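Local atomic coordinates of possible protein of nuclear scaffold (Encephalitozoon cuniculi, PDB entry 3KAE), a protein that probably serves as the Cdc27 subunit of the anaphase-promoting complex, its N-terminal tetratricopeptide-repeat domain forming a homodimer. Residues E113-S118 with S144-P149; H136-F141 with E151-E156; T61-Y66 with M106-G111. One frame throughout, in Å; residues are numbered along the deposited sequence.

Contact 1 (E113-S118 with S144-P149); sequences EEFFES and SFLFSP
This is a buried, largely apolar contact between the start of helix 113-126 and the turn that leads into helix 147-155. It lies in the helical tetratricopeptide-repeat domain, near the centre of the chain. No hydrogen bond crosses between the two segments. Leu-146 carries the contact from the N-cap position of helix 147-155. Its CG stands anti to the carbonyl carbon (chi1 -61°), and the two methyls divide the work. CD1 lies against the backbone of the opposing helix, 3.6 Å from Glu-114 O. It also sits over one face of the Phe-115 ring, offset toward the rim. CD2 of the leucine touches the ring at CE1 of Phe-115, 3.7 Å away. The two side chains run nearly perpendicular to each other. On one flank, Glu-114 bends at chi2 and lays its CG 3.5 Å from Ser-144 CB. On the other, Ser-118 turns OG anti to its backbone N (chi1 171°). That places Ser-118 OG beside the ring of Pro-149, with CD of the proline at 3.4 Å. Ser-148 OG turns to Asp-122 on helix 113-126 and so ties the two helices by a hydrogen bond. The second subunit covers part of the contact: its Tyr-15 stacks on Phe-115, and its Thr-20 accepts a hydrogen bond from Phe-147 N. Within the chain, helix 130-143 packs beside both segments through Ser-140, helix 78-89 meets Phe-116, and helix 176-190 meets Phe-145.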
loop_
_atom_site.group_PDB
_atom_site.type_symbol
_atom_site.label_atom_id
_atom_site.label_comp_id
_atom_site.label_asym_id
_atom_site.label_seq_id
_atom_site.Cartn_x
_atom_site.Cartn_y
_atom_site.Cartn_z
ATOM N N GLU C 113 -15.711 14.242 -2.021
ATOM C CA GLU C 113 -16.773 13.296 -2.332
ATOM C C GLU C 113 -16.583 12.548 -3.649
ATOM O O GLU C 113 -17.198 11.508 -3.862
ATOM C CB GLU C 113 -18.131 13.995 -2.305
ATOM C CG GLU C 113 -18.510 14.495 -0.918
ATOM C CD GLU C 113 -19.881 15.137 -0.874
ATOM O OE1 GLU C 113 -20.435 15.433 -1.954
ATOM O OE2 GLU C 113 -20.400 15.347 0.243
ATOM N N GLU C 114 -15.735 13.063 -4.530
ATOM C CA GLU C 114 -15.427 12.334 -5.763
ATOM C C GLU C 114 -15.037 10.896 -5.440
ATOM O O GLU C 114 -15.543 9.953 -6.049
ATOM C CB GLU C 114 -14.284 12.998 -6.534
ATOM C CG GLU C 114 -14.164 14.483 -6.314
ATOM C CD GLU C 114 -13.050 14.857 -5.359
ATOM O OE1 GLU C 114 -11.874 14.592 -5.683
ATOM O OE2 GLU C 114 -13.352 15.450 -4.305
ATOM N N PHE C 115 -14.135 10.743 -4.467
ATOM C CA PHE C 115 -13.635 9.430 -4.050
ATOM C C PHE C 115 -14.711 8.479 -3.513
ATOM O O PHE C 115 -14.668 7.286 -3.796
ATOM C CB PHE C 115 -12.503 9.609 -3.036
ATOM C CG PHE C 115 -11.280 10.210 -3.629
ATOM C CD1 PHE C 115 -10.403 9.427 -4.369
ATOM C CD2 PHE C 115 -11.032 11.562 -3.504
ATOM C CE1 PHE C 115 -9.281 9.982 -4.929
ATOM C CE2 PHE C 115 -9.920 12.130 -4.087
ATOM C CZ PHE C 115 -9.038 11.337 -4.790
ATOM N N PHE C 116 -15.675 9.016 -2.766
ATOM C CA PHE C 116 -16.792 8.220 -2.240
ATOM C C PHE C 116 -17.776 7.798 -3.342
ATOM O O PHE C 116 -18.188 6.643 -3.404
ATOM C CB PHE C 116 -17.550 8.983 -1.137
ATOM C CG PHE C 116 -16.656 9.640 -0.122
ATOM C CD1 PHE C 116 -15.656 8.919 0.518
ATOM C CD2 PHE C 116 -16.825 10.975 0.210
ATOM C CE1 PHE C 116 -14.841 9.521 1.455
ATOM C CE2 PHE C 116 -16.007 11.579 1.156
ATOM C CZ PHE C 116 -15.016 10.855 1.774
ATOM N N GLU C 117 -18.153 8.744 -4.198
ATOM C CA GLU C 117 -19.063 8.461 -5.318
ATOM C C GLU C 117 -18.442 7.476 -6.300
ATOM O O GLU C 117 -19.129 6.621 -6.852
ATOM C CB GLU C 117 -19.444 9.752 -6.045
ATOM C CG GLU C 117 -20.233 10.733 -5.185
ATOM C CD GLU C 117 -21.624 10.234 -4.861
ATOM O OE1 GLU C 117 -22.033 9.204 -5.437
ATOM O OE2 GLU C 117 -22.311 10.877 -4.039
ATOM N N SER C 118 -17.131 7.599 -6.497
ATOM C CA SER C 118 -16.400 6.694 -7.371
ATOM C C SER C 118 -16.434 5.271 -6.831
ATOM O O SER C 118 -16.763 4.328 -7.553
ATOM C CB SER C 118 -14.953 7.166 -7.535
ATOM O OG SER C 118 -14.185 6.192 -8.215
ATOM N N SER C 144 -14.574 15.991 -10.206
ATOM C CA SER C 144 -13.155 15.809 -10.429
ATOM C C SER C 144 -12.856 14.568 -11.248
ATOM O O SER C 144 -13.586 13.575 -11.172
ATOM C CB SER C 144 -12.440 15.730 -9.069
ATOM O OG SER C 144 -11.092 15.335 -9.218
ATOM N N PHE C 145 -11.776 14.632 -12.028
ATOM C CA PHE C 145 -11.317 13.474 -12.787
ATOM C C PHE C 145 -10.835 12.368 -11.845
ATOM O O PHE C 145 -9.936 12.581 -11.050
ATOM C CB PHE C 145 -10.174 13.859 -13.745
ATOM C CG PHE C 145 -9.545 12.676 -14.452
ATOM C CD1 PHE C 145 -8.678 11.825 -13.781
ATOM C CD2 PHE C 145 -9.813 12.419 -15.791
ATOM C CE1 PHE C 145 -8.108 10.730 -14.419
ATOM C CE2 PHE C 145 -9.229 11.332 -16.434
ATOM C CZ PHE C 145 -8.377 10.483 -15.733
ATOM N N LEU C 146 -11.444 11.194 -11.955
ATOM C CA LEU C 146 -10.896 9.984 -11.377
ATOM C C LEU C 146 -11.002 8.899 -12.436
ATOM O O LEU C 146 -11.868 8.960 -13.313
ATOM C CB LEU C 146 -11.640 9.562 -10.098
ATOM C CG LEU C 146 -11.617 10.547 -8.914
ATOM C CD1 LEU C 146 -12.433 10.018 -7.789
ATOM C CD2 LEU C 146 -10.207 10.874 -8.431
ATOM N N PHE C 147 -10.116 7.914 -12.345
ATOM C CA PHE C 147 -9.958 6.889 -13.359
ATOM C C PHE C 147 -11.158 5.988 -13.546
ATOM O O PHE C 147 -11.538 5.692 -14.683
ATOM C CB PHE C 147 -8.724 6.039 -13.070
ATOM C CG PHE C 147 -8.531 4.893 -14.028
ATOM C CD1 PHE C 147 -9.027 3.623 -13.728
ATOM C CD2 PHE C 147 -7.836 5.078 -15.219
ATOM C CE1 PHE C 147 -8.838 2.564 -14.608
ATOM C CE2 PHE C 147 -7.633 4.024 -16.100
ATOM C CZ PHE C 147 -8.139 2.769 -15.798
ATOM N N SER C 148 -11.747 5.521 -12.451
ATOM C CA SER C 148 -12.851 4.580 -12.591
ATOM C C SER C 148 -14.155 5.171 -13.167
ATOM O O SER C 148 -14.796 4.530 -13.988
ATOM C CB SER C 148 -13.129 3.832 -11.287
ATOM O OG SER C 148 -13.739 2.583 -11.581
ATOM N N PRO C 149 -14.574 6.356 -12.688
ATOM C CA PRO C 149 -15.746 7.001 -13.289
ATOM C C PRO C 149 -15.498 7.322 -14.784
ATOM O O PRO C 149 -16.336 7.005 -15.640
ATOM C CB PRO C 149 -15.912 8.284 -12.452
ATOM C CG PRO C 149 -15.263 7.968 -11.154
ATOM C CD PRO C 149 -14.104 7.068 -11.483
#

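Contact 2 (H136-F141 with E151-E156); sequences HYVRSF and ENLLLE
Leu-153 of helix 147-155 projects its branched end against one side of helix 130-143. A chi1 of -72° sets its CG beside its own backbone N. CG of Leu-153 meets Tyr-137 CB at 3.9 Å. CD1 of the leucine rests on the backbone, 3.7 Å from Tyr-137 O, and also reaches Phe-141 CB at 4.1 Å. CD2 of Leu-153 goes to the Val-138 side, 3.9 Å from CG2 of that valine, and the leucine lies crosswise to it. The leucine thus touches three residues spread over just more than one turn of the partner helix. The second part of the contact is Tyr-137 against Asn-152. Asn-152 CB comes obliquely to Tyr-137 CE2, at 3.5 Å. The amide lies nearly parallel over the hydroxyl end of the ring, the two planes 14° apart. Its ND2 is 3.7 Å from Tyr-137 CZ. No hydrogen bond joins the two, and each polar end is held elsewhere. Asn-152 ND2 bonds to Ser-148 O, one turn back in its own helix. Tyr-137 OH bonds to Asp-122 of helix 113-126. These bonds probably limit the rotation of both groups and are consistent with their near-parallel planes. The axes of the short helical segments pass 10.0 Å apart and cross at -119°. This is plain interhelical packing across the turn that joins two successive helices of the repeat domain. Further out, Glu-156 forms a salt bridge with Arg-130 of helix 130-143, and Ile-134 of that helix also touches Leu-153. The contact is therefore van der Waals packing with a polar amide laid on a ring. It depends on fit of shape, since the polar tips are satisfied by Asp-122 and Ser-148 O.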
loop_
_atom_site.group_PDB
_atom_site.type_symbol
_atom_site.label_atom_id
_atom_site.label_comp_id
_atom_site.label_asym_id
_atom_site.label_seq_id
_atom_site.Cartn_x
_atom_site.Cartn_y
_atom_site.Cartn_z
ATOM N N HIS C 136 -23.434 7.314 -9.766
ATOM C CA HIS C 136 -22.351 7.725 -8.858
ATOM C C HIS C 136 -21.134 8.159 -9.664
ATOM O O HIS C 136 -20.499 9.161 -9.338
ATOM C CB HIS C 136 -22.000 6.634 -7.840
ATOM C CG HIS C 136 -23.136 6.280 -6.925
ATOM N ND1 HIS C 136 -23.735 7.201 -6.095
ATOM C CD2 HIS C 136 -23.794 5.114 -6.731
ATOM C CE1 HIS C 136 -24.711 6.617 -5.422
ATOM N NE2 HIS C 136 -24.770 5.352 -5.792
ATOM N N TYR C 137 -20.833 7.432 -10.739
ATOM C CA TYR C 137 -19.724 7.825 -11.611
ATOM C C TYR C 137 -19.945 9.215 -12.194
ATOM O O TYR C 137 -19.024 10.034 -12.261
ATOM C CB TYR C 137 -19.534 6.842 -12.754
ATOM C CG TYR C 137 -19.043 5.473 -12.366
ATOM C CD1 TYR C 137 -18.097 5.293 -11.343
ATOM C CD2 TYR C 137 -19.507 4.356 -13.033
ATOM C CE1 TYR C 137 -17.653 4.021 -11.006
ATOM C CE2 TYR C 137 -19.072 3.094 -12.712
ATOM C CZ TYR C 137 -18.147 2.925 -11.703
ATOM O OH TYR C 137 -17.736 1.652 -11.422
ATOM N N VAL C 138 -21.177 9.469 -12.616
ATOM C CA VAL C 138 -21.534 10.769 -13.159
ATOM C C VAL C 138 -21.328 11.838 -12.097
ATOM O O VAL C 138 -20.719 12.876 -12.366
ATOM C CB VAL C 138 -22.988 10.797 -13.654
ATOM C CG1 VAL C 138 -23.466 12.232 -13.839
ATOM C CG2 VAL C 138 -23.108 10.013 -14.939
ATOM N N ARG C 139 -21.822 11.576 -10.888
ATOM C CA ARG C 139 -21.779 12.577 -9.831
ATOM C C ARG C 139 -20.322 12.808 -9.427
ATOM O O ARG C 139 -19.909 13.930 -9.145
ATOM C CB ARG C 139 -22.666 12.167 -8.647
ATOM C CG ARG C 139 -22.873 13.254 -7.607
ATOM C CD ARG C 139 -24.222 13.120 -6.906
ATOM N NE ARG C 139 -24.572 11.735 -6.669
ATOM C CZ ARG C 139 -25.627 11.062 -7.125
ATOM N NH1 ARG C 139 -25.732 9.789 -6.783
ATOM N NH2 ARG C 139 -26.567 11.615 -7.883
ATOM N N SER C 140 -19.539 11.738 -9.446
ATOM C CA SER C 140 -18.122 11.831 -9.149
ATOM C C SER C 140 -17.366 12.648 -10.188
ATOM O O SER C 140 -16.543 13.514 -9.844
ATOM C CB SER C 140 -17.515 10.444 -9.086
ATOM O OG SER C 140 -16.109 10.539 -8.963
ATOM N N PHE C 141 -17.617 12.339 -11.461
ATOM C CA PHE C 141 -16.915 13.009 -12.553
ATOM C C PHE C 141 -17.240 14.496 -12.570
ATOM O O PHE C 141 -16.403 15.306 -12.961
ATOM C CB PHE C 141 -17.215 12.359 -13.905
ATOM C CG PHE C 141 -16.547 13.047 -15.057
ATOM C CD1 PHE C 141 -15.179 12.927 -15.250
ATOM C CD2 PHE C 141 -17.278 13.830 -15.936
ATOM C CE1 PHE C 141 -14.553 13.567 -16.309
ATOM C CE2 PHE C 141 -16.657 14.474 -16.990
ATOM C CZ PHE C 141 -15.291 14.341 -17.175
ATOM N N GLU C 151 -13.295 5.936 -16.998
ATOM C CA GLU C 151 -13.220 4.759 -17.872
ATOM C C GLU C 151 -14.560 4.042 -18.064
ATOM O O GLU C 151 -14.829 3.488 -19.136
ATOM C CB GLU C 151 -12.118 3.789 -17.428
ATOM C CG GLU C 151 -10.712 4.366 -17.618
ATOM C CD GLU C 151 -10.367 4.597 -19.106
ATOM O OE1 GLU C 151 -10.203 3.613 -19.864
ATOM O OE2 GLU C 151 -10.253 5.764 -19.525
ATOM N N ASN C 152 -15.390 4.065 -17.020
ATOM C CA ASN C 152 -16.698 3.427 -17.045
ATOM C C ASN C 152 -17.725 4.248 -17.808
ATOM O O ASN C 152 -18.618 3.692 -18.451
ATOM C CB ASN C 152 -17.220 3.155 -15.625
ATOM C CG ASN C 152 -16.640 1.900 -15.036
ATOM O OD1 ASN C 152 -17.117 0.803 -15.305
ATOM N ND2 ASN C 152 -15.581 2.052 -14.246
ATOM N N LEU C 153 -17.612 5.567 -17.695
ATOM C CA LEU C 153 -18.496 6.461 -18.414
ATOM C C LEU C 153 -18.152 6.471 -19.904
ATOM O O LEU C 153 -19.049 6.458 -20.761
ATOM C CB LEU C 153 -18.459 7.861 -17.807
ATOM C CG LEU C 153 -19.169 7.935 -16.452
ATOM C CD1 LEU C 153 -19.128 9.355 -15.888
ATOM C CD2 LEU C 153 -20.607 7.441 -16.570
ATOM N N LEU C 154 -16.861 6.465 -20.222
ATOM C CA LEU C 154 -16.459 6.336 -21.610
ATOM C C LEU C 154 -16.963 5.015 -22.186
ATOM O O LEU C 154 -17.573 4.964 -23.259
ATOM C CB LEU C 154 -14.952 6.450 -21.762
ATOM C CG LEU C 154 -14.356 7.834 -21.502
ATOM C CD1 LEU C 154 -12.849 7.802 -21.702
ATOM C CD2 LEU C 154 -14.989 8.899 -22.381
ATOM N N LEU C 155 -16.705 3.942 -21.462
ATOM C CA LEU C 155 -17.149 2.617 -21.863
ATOM C C LEU C 155 -18.644 2.580 -22.177
ATOM O O LEU C 155 -19.067 1.922 -23.130
ATOM C CB LEU C 155 -16.818 1.610 -20.757
ATOM C CG LEU C 155 -17.328 0.188 -20.953
ATOM C CD1 LEU C 155 -16.629 -0.436 -22.130
ATOM C CD2 LEU C 155 -17.114 -0.648 -19.693
ATOM N N GLU C 156 -19.440 3.292 -21.382
ATOM C CA GLU C 156 -20.893 3.293 -21.548
ATOM C C GLU C 156 -21.366 4.411 -22.475
ATOM O O GLU C 156 -22.562 4.565 -22.700
ATOM C CB GLU C 156 -21.589 3.434 -20.189
ATOM C CG GLU C 156 -21.336 2.282 -19.214
ATOM C CD GLU C 156 -21.957 0.982 -19.677
ATOM O OE1 GLU C 156 -22.797 1.016 -20.606
ATOM O OE2 GLU C 156 -21.602 -0.074 -19.112
#

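Contact 3 (T61-Y66 with M106-G111); sequences TCTSKY and MFVDPG
Thr-63 OG1 is the best-held polar atom here, gripped by one strong bond and one weak one. It sits just past the capping box that Thr-61 and Ser-64 form at the start of helix 62-74, in the tetratricopeptide-repeat domain. In that box Ser-64 N bonds to Thr-61 OG1, and Thr-61 N to Ser-64 OG. Thr-63 OG1 accepts from Val-108 N at 2.9 Å, and the bond is almost straight at 175°. Asp-96 OD2 is a second, weak hydrogen-bond partner of this hydroxyl, as an acceptor if the carboxylate is ionised. The chi1 of -53° sets OG1 beside its own backbone N and sends it to the loop. The contact thus joins the first turn of the helix to the loop before helix 113-126. Next to this bond along the loop, Val-108 packs into the helix face with both methyls. CG1 of Val-108 lies 4.0 Å from Cys-62 CB. CG2 of Val-108 approaches the Tyr-66 ring obliquely, 3.8 Å from CD2. The Tyr-66 hydroxyl bonds to Tyr-15 O of the second subunit, and the two tyrosine rings meet edge-to-face. Arg-14 of the second subunit bonds to Phe-107 O, so the loop also lines the dimer interface. Phe-107 crosses the threonine, with CD1 3.9 Å from Thr-63 CG2 and CB 3.5 Å from Thr-63 OG1. Further along the loop, Asp-109 closes an Asx turn by accepting from Gly-111 N. Cys-62 SG sits between its own backbone N and C, and lies 3.8 Å from Pro-110 CG.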
loop_
_atom_site.group_PDB
_atom_site.type_symbol
_atom_site.label_atom_id
_atom_site.label_comp_id
_atom_site.label_asym_id
_atom_site.label_seq_id
_atom_site.Cartn_x
_atom_site.Cartn_y
_atom_site.Cartn_z
ATOM N N THR C 61 -15.425 7.261 12.245
ATOM C CA THR C 61 -15.152 8.537 11.610
ATOM C C THR C 61 -15.202 8.393 10.083
ATOM O O THR C 61 -15.325 7.290 9.551
ATOM C CB THR C 61 -13.782 9.120 12.034
ATOM O OG1 THR C 61 -12.723 8.336 11.471
ATOM C CG2 THR C 61 -13.639 9.182 13.571
ATOM N N CYS C 62 -15.105 9.509 9.379
ATOM C CA CYS C 62 -15.063 9.448 7.928
ATOM C C CYS C 62 -13.914 8.550 7.457
ATOM O O CYS C 62 -14.096 7.743 6.527
ATOM C CB CYS C 62 -14.947 10.848 7.316
ATOM S SG CYS C 62 -13.714 11.919 8.092
ATOM N N THR C 63 -12.747 8.680 8.103
ATOM C CA THR C 63 -11.566 7.909 7.702
ATOM C C THR C 63 -11.750 6.439 8.031
ATOM O O THR C 63 -11.336 5.569 7.279
ATOM C CB THR C 63 -10.260 8.402 8.371
ATOM O OG1 THR C 63 -10.090 9.807 8.168
ATOM C CG2 THR C 63 -9.065 7.693 7.779
ATOM N N SER C 64 -12.416 6.161 9.138
ATOM C CA SER C 64 -12.562 4.777 9.576
ATOM C C SER C 64 -13.565 4.072 8.693
ATOM O O SER C 64 -13.334 2.951 8.255
ATOM C CB SER C 64 -12.960 4.684 11.072
ATOM O OG SER C 64 -14.364 4.539 11.263
ATOM N N LYS C 65 -14.687 4.740 8.433
ATOM C CA LYS C 65 -15.738 4.184 7.580
ATOM C C LYS C 65 -15.241 4.016 6.149
ATOM O O LYS C 65 -15.590 3.060 5.467
ATOM C CB LYS C 65 -16.989 5.055 7.627
ATOM C CG LYS C 65 -17.774 4.896 8.910
ATOM C CD LYS C 65 -18.192 3.450 9.104
ATOM C CE LYS C 65 -19.006 3.282 10.376
ATOM N NZ LYS C 65 -19.397 1.867 10.634
ATOM N N TYR C 66 -14.391 4.932 5.715
ATOM C CA TYR C 66 -13.772 4.795 4.398
ATOM C C TYR C 66 -12.889 3.537 4.295
ATOM O O TYR C 66 -13.084 2.708 3.403
ATOM C CB TYR C 66 -13.008 6.067 4.011
ATOM C CG TYR C 66 -12.488 6.024 2.600
ATOM C CD1 TYR C 66 -13.350 6.121 1.515
ATOM C CD2 TYR C 66 -11.137 5.859 2.351
ATOM C CE1 TYR C 66 -12.875 6.048 0.232
ATOM C CE2 TYR C 66 -10.655 5.807 1.075
ATOM C CZ TYR C 66 -11.530 5.897 0.020
ATOM O OH TYR C 66 -11.030 5.840 -1.241
ATOM N N MET C 106 -2.842 11.369 6.584
ATOM C CA MET C 106 -3.316 10.079 6.089
ATOM C C MET C 106 -4.822 9.990 6.228
ATOM O O MET C 106 -5.413 8.949 5.957
ATOM C CB MET C 106 -2.677 8.927 6.864
ATOM C CG MET C 106 -1.203 9.103 7.159
ATOM S SD MET C 106 -0.471 7.554 7.710
ATOM C CE MET C 106 -0.569 6.615 6.178
ATOM N N PHE C 107 -5.436 11.075 6.685
ATOM C CA PHE C 107 -6.866 11.052 6.973
ATOM C C PHE C 107 -7.707 11.565 5.820
ATOM O O PHE C 107 -7.229 12.290 4.957
ATOM C CB PHE C 107 -7.214 11.827 8.252
ATOM C CG PHE C 107 -6.794 11.138 9.504
ATOM C CD1 PHE C 107 -6.327 9.835 9.471
ATOM C CD2 PHE C 107 -6.883 11.786 10.726
ATOM C CE1 PHE C 107 -5.933 9.197 10.627
ATOM C CE2 PHE C 107 -6.499 11.152 11.884
ATOM C CZ PHE C 107 -6.024 9.855 11.836
ATOM N N VAL C 108 -8.979 11.200 5.860
ATOM C CA VAL C 108 -9.927 11.456 4.792
ATOM C C VAL C 108 -10.784 12.689 5.082
ATOM O O VAL C 108 -11.382 12.813 6.153
ATOM C CB VAL C 108 -10.834 10.221 4.630
ATOM C CG1 VAL C 108 -12.283 10.624 4.400
ATOM C CG2 VAL C 108 -10.289 9.316 3.557
ATOM N N ASP C 109 -10.836 13.601 4.118
ATOM C CA ASP C 109 -11.645 14.810 4.229
ATOM C C ASP C 109 -13.018 14.554 3.600
ATOM O O ASP C 109 -13.109 14.145 2.447
ATOM C CB ASP C 109 -10.919 15.970 3.540
ATOM C CG ASP C 109 -11.660 17.281 3.657
ATOM O OD1 ASP C 109 -12.767 17.297 4.234
ATOM O OD2 ASP C 109 -11.133 18.302 3.163
ATOM N N PRO C 110 -14.096 14.775 4.365
ATOM C CA PRO C 110 -15.459 14.510 3.876
ATOM C C PRO C 110 -15.863 15.406 2.704
ATOM O O PRO C 110 -16.945 15.236 2.152
ATOM C CB PRO C 110 -16.341 14.823 5.092
ATOM C CG PRO C 110 -15.421 14.806 6.267
ATOM C CD PRO C 110 -14.088 15.251 5.758
ATOM N N GLY C 111 -15.005 16.354 2.345
ATOM C CA GLY C 111 -15.274 17.257 1.247
ATOM C C GLY C 111 -14.771 16.709 -0.074
ATOM O O GLY C 111 -15.030 17.274 -1.139
#

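In the fold
Contacts 1 and 2 are close neighbours, with centres 8 Å apart, and both use helix 147-155. Their segments alternate along the chain. They are tied by probable hydrogen bonds between His-136 ND1 and Glu-117 OE1 at 2.7 Å and between Glu-114 O and Ser-140 OG at 3.0 Å. Contact 3 closes earlier in the chain. Its centre lies 15 Å from that of contact 1, and Phe-116 bridges them, with CE1 3.7 Å from Tyr-66 CD1. Contacts 2 and 3 do not touch; their nearest atoms are about 10 Å apart. Contacts 1 and 3 both face the second subunit, where Tyr-15 meets both. Glycerol bound near contacts 1 and 2 probably comes from the crystallisation liquor and marks no known site.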